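Mandelate racemase/muconate lactonizing enzyme (PDB 4J3Z) probably catalyses a metal-assisted isomerisation or related reaction of a carboxylate substrate, as other members of the enolase superfamily do. Local coordinates at residues 298-302 against 303-307; 320-323 against 324-328. All coordinates share one frame; numbering follows the deposited sequence.

Contact 1. Residues 298-302 against 303-307; sequences TLAAA and FGAQL
Phe303 folds back against the last turn of helix 290-302, and its side chain can be followed outward along that turn. CB sits 3.5 Å from Ala300 O, the oxygen to which Phe303 N donates. CG lies beside the backbone N, anti to the carbonyl carbon (chi1 -78°), which lays the ring back along the helix toward Leu299. CD2 then brings the ring edge, in its own plane, to 3.3 Å from Leu299 O. One atom farther, CE2 meets the methyl CD1 of Leu299 at 4.4 Å. The ring also packs on Leu273 of helix 266-274 and meets the ring of His274 edge-to-face.

The helix ends here in a Schellman motif. Ala305 N reaches back to Ala300 O (2.9 Å) and Gly304 N to Ala301 O (3.0 Å), while Gly304, the C-prime residue, takes the positive phi of 65° that reverses the chain. Ala300 O is gripped twice, since Phe303 N also donates to it at 2.8 Å; the two amides approach from opposite faces of the carbonyl plane. Ala300 CB meets Ala305 CB at 3.9 Å, the hydrophobic contact between the C3 and C-double-prime positions that usually accompanies a Schellman motif, and Ala305 also rests on Leu273. Directly after this cap the chain enters strand 306-307, one of the parallel strands of the enolase-type barrel, with Gln306 joined through its backbone to Arg278 and Leu280. Leu299 and Ala302 also pack on Leu299 of a neighbouring subunit.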
loop_
_atom_site.group_PDB
_atom_site.type_symbol
_atom_site.label_atom_id
_atom_site.label_comp_id
_atom_site.label_asym_id
_atom_site.label_seq_id
_atom_site.Cartn_x
_atom_site.Cartn_y
_atom_site.Cartn_z
ATOM N N THR D 298 14.170 20.155 -9.221
ATOM C CA THR D 298 12.786 20.149 -9.702
ATOM C C THR D 298 12.007 18.974 -9.126
ATOM O O THR D 298 10.821 19.112 -8.766
ATOM C CB THR D 298 12.727 20.155 -11.242
ATOM O OG1 THR D 298 13.075 21.457 -11.717
ATOM C CG2 THR D 298 11.351 19.822 -11.744
ATOM N N LEU D 299 12.675 17.824 -9.031
ATOM C CA LEU D 299 12.095 16.653 -8.380
ATOM C C LEU D 299 11.890 16.878 -6.882
ATOM O O LEU D 299 10.913 16.402 -6.314
ATOM C CB LEU D 299 12.956 15.412 -8.606
ATOM C CG LEU D 299 12.630 14.370 -9.686
ATOM C CD1 LEU D 299 11.301 13.667 -9.451
ATOM C CD2 LEU D 299 12.711 14.937 -11.089
ATOM N N ALA D 300 12.810 17.584 -6.236
ATOM C CA ALA D 300 12.615 17.960 -4.832
ATOM C C ALA D 300 11.278 18.704 -4.672
ATOM O O ALA D 300 10.416 18.281 -3.918
ATOM C CB ALA D 300 13.782 18.809 -4.334
ATOM N N ALA D 301 11.112 19.797 -5.416
ATOM C CA ALA D 301 9.882 20.583 -5.406
ATOM C C ALA D 301 8.593 19.757 -5.600
ATOM O O ALA D 301 7.579 20.033 -4.958
ATOM C CB ALA D 301 9.968 21.686 -6.442
ATOM N N ALA D 302 8.642 18.750 -6.474
ATOM C CA ALA D 302 7.525 17.823 -6.681
ATOM C C ALA D 302 7.098 17.066 -5.413
ATOM O O ALA D 302 5.956 16.599 -5.315
ATOM C CB ALA D 302 7.872 16.837 -7.780
ATOM N N PHE D 303 8.026 16.946 -4.463
ATOM C CA PHE D 303 7.801 16.268 -3.183
ATOM C C PHE D 303 7.733 17.246 -2.007
ATOM O O PHE D 303 7.750 16.835 -0.832
ATOM C CB PHE D 303 8.921 15.251 -2.930
ATOM C CG PHE D 303 8.772 13.973 -3.713
ATOM C CD1 PHE D 303 8.027 12.914 -3.205
ATOM C CD2 PHE D 303 9.389 13.821 -4.945
ATOM C CE1 PHE D 303 7.894 11.737 -3.918
ATOM C CE2 PHE D 303 9.257 12.648 -5.663
ATOM C CZ PHE D 303 8.511 11.607 -5.154
ATOM N N GLY D 304 7.666 18.538 -2.318
ATOM C CA GLY D 304 7.681 19.590 -1.297
ATOM C C GLY D 304 9.002 19.623 -0.553
ATOM O O GLY D 304 9.088 20.170 0.555
ATOM N N ALA D 305 10.029 19.036 -1.168
ATOM C CA ALA D 305 11.367 18.968 -0.580
ATOM C C ALA D 305 12.212 20.187 -0.946
ATOM O O ALA D 305 11.813 20.994 -1.793
ATOM C CB ALA D 305 12.065 17.681 -1.006
ATOM N N GLN D 306 13.389 20.295 -0.320
ATOM C CA GLN D 306 14.304 21.430 -0.515
ATOM C C GLN D 306 15.712 20.978 -0.928
ATOM O O GLN D 306 16.087 19.814 -0.724
ATOM C CB GLN D 306 14.392 22.262 0.772
ATOM C CG GLN D 306 13.126 23.024 1.127
ATOM C CD GLN D 306 13.250 23.803 2.429
ATOM O OE1 GLN D 306 13.531 23.237 3.483
ATOM N NE2 GLN D 306 13.033 25.107 2.360
ATOM N N LEU D 307 16.492 21.913 -1.479
ATOM C CA LEU D 307 17.861 21.638 -1.937
ATOM C C LEU D 307 18.941 22.295 -1.082
ATOM O O LEU D 307 18.858 23.490 -0.762
ATOM C CB LEU D 307 18.040 22.089 -3.379
ATOM C CG LEU D 307 19.392 21.746 -4.004
ATOM C CD1 LEU D 307 19.280 20.450 -4.798
ATOM C CD2 LEU D 307 19.880 22.897 -4.875
#

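Contact 2. Residues 320-323 against 324-328; sequences ANVH and LGVSC
Val326 sets its CG2 methyl against Val322 O, one helical turn earlier, and this is the close-packed side of the contact. CG2 comes to 3.1 Å from Val322 O, the same oxygen that accepts Val326 N at 2.9 Å. Next to it Gly325 N donates to Asn321 O at 2.7 Å. Leu324 N makes the straightest bond, to Ala320 O with an N-H...O angle of 170°.

The valine methyls meet more loosely, Val322 CG1 and Val326 CG2 standing 4.4 Å apart. All the touching residues are buried, so this looser part faces protein, with Val322 on Pro360 and Val326 on Trp115, and not solvent. The imidazole of His323 points away from the helix, CG anti to the carbonyl carbon (chi1 -78°), and bonds Trp115 N through ND1 and Leu365 O through NE2.

In the last turn of helix 315-327, Ser327 OG stands between its backbone N and carbonyl carbon (chi1 52°), a position from which it donates to Leu324 O at 2.6 Å, from the same face of the carbonyl as Ser327 N. An alanine in its place would remove this hydroxyl and would probably leave Leu324 O without its short partner and held less firmly. The arrangement is the familiar back-bonding of a helical serine to the carbonyl three residues earlier, in a helix flanking the enolase-type (modified TIM) barrel.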
loop_
_atom_site.group_PDB
_atom_site.type_symbol
_atom_site.label_atom_id
_atom_site.label_comp_id
_atom_site.label_asym_id
_atom_site.label_seq_id
_atom_site.Cartn_x
_atom_site.Cartn_y
_atom_site.Cartn_z
ATOM N N ALA D 320 29.820 26.581 -8.550
ATOM C CA ALA D 320 28.748 25.826 -9.214
ATOM C C ALA D 320 27.515 25.647 -8.333
ATOM O O ALA D 320 26.395 25.833 -8.805
ATOM C CB ALA D 320 29.267 24.474 -9.692
ATOM N N ASN D 321 27.726 25.285 -7.062
ATOM C CA ASN D 321 26.659 25.279 -6.049
ATOM C C ASN D 321 25.966 26.618 -5.959
ATOM O O ASN D 321 24.739 26.682 -5.933
ATOM C CB ASN D 321 27.215 24.979 -4.650
ATOM C CG ASN D 321 27.854 23.617 -4.551
ATOM O OD1 ASN D 321 27.520 22.697 -5.309
ATOM N ND2 ASN D 321 28.782 23.475 -3.608
ATOM N N VAL D 322 26.758 27.686 -5.884
ATOM C CA VAL D 322 26.213 29.007 -5.590
ATOM C C VAL D 322 25.275 29.414 -6.707
ATOM O O VAL D 322 24.166 29.867 -6.444
ATOM C CB VAL D 322 27.323 30.054 -5.333
ATOM C CG1 VAL D 322 26.833 31.477 -5.591
ATOM C CG2 VAL D 322 27.856 29.910 -3.919
ATOM N N HIS D 323 25.713 29.192 -7.943
ATOM C CA HIS D 323 24.936 29.529 -9.124
ATOM C C HIS D 323 23.657 28.709 -9.256
ATOM O O HIS D 323 22.605 29.258 -9.578
ATOM C CB HIS D 323 25.793 29.381 -10.375
ATOM C CG HIS D 323 26.735 30.519 -10.589
ATOM N ND1 HIS D 323 26.389 31.642 -11.306
ATOM C CD2 HIS D 323 28.011 30.710 -10.182
ATOM C CE1 HIS D 323 27.413 32.476 -11.336
ATOM N NE2 HIS D 323 28.411 31.934 -10.663
ATOM N N LEU D 324 23.745 27.401 -9.028
ATOM C CA LEU D 324 22.547 26.564 -8.973
ATOM C C LEU D 324 21.633 27.025 -7.843
ATOM O O LEU D 324 20.405 26.993 -7.973
ATOM C CB LEU D 324 22.914 25.089 -8.807
ATOM C CG LEU D 324 21.843 24.077 -8.380
ATOM C CD1 LEU D 324 20.692 24.019 -9.362
ATOM C CD2 LEU D 324 22.447 22.692 -8.185
ATOM N N GLY D 325 22.242 27.455 -6.739
ATOM C CA GLY D 325 21.502 27.921 -5.568
ATOM C C GLY D 325 20.747 29.209 -5.827
ATOM O O GLY D 325 19.683 29.438 -5.252
ATOM N N VAL D 326 21.296 30.052 -6.699
ATOM C CA VAL D 326 20.667 31.326 -7.033
ATOM C C VAL D 326 19.324 31.097 -7.717
ATOM O O VAL D 326 18.370 31.859 -7.520
ATOM C CB VAL D 326 21.568 32.185 -7.937
ATOM C CG1 VAL D 326 20.840 33.448 -8.381
ATOM C CG2 VAL D 326 22.853 32.548 -7.214
ATOM N N SER D 327 19.273 30.016 -8.493
ATOM C CA SER D 327 18.208 29.749 -9.443
ATOM C C SER D 327 17.016 28.940 -8.914
ATOM O O SER D 327 15.978 28.869 -9.593
ATOM C CB SER D 327 18.805 29.047 -10.657
ATOM O OG SER D 327 19.567 27.920 -10.257
ATOM N N CYS D 328 17.155 28.340 -7.726
ATOM C CA CYS D 328 16.129 27.433 -7.182
ATOM C C CYS D 328 15.248 28.086 -6.108
ATOM O O CYS D 328 15.762 28.551 -5.078
ATOM C CB CYS D 328 16.756 26.155 -6.612
ATOM S SG CYS D 328 17.754 25.146 -7.744
#

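Overall arrangement
The two contacts come one after the other in the barrel domain, their centres about 15 Å apart. Contact 1 is partly buried, beside a subunit interface, and joins the end of helix 290-302 to the strand that follows; contact 2 is wholly buried and stays within helix 315-327. They meet where Leu307 CD2 packs on Leu324 CG and on Cys328 SG, both at 4.2 Å. Helix 290-302 also serves both, since Leu324 and Ser327 rest on Lys294. Their chemistry differs accordingly: contact 1 reverses the chain through a glycine, with an aromatic ring laid alongside, whereas contact 2 rests mainly on regular helical bonding with a serine at its end.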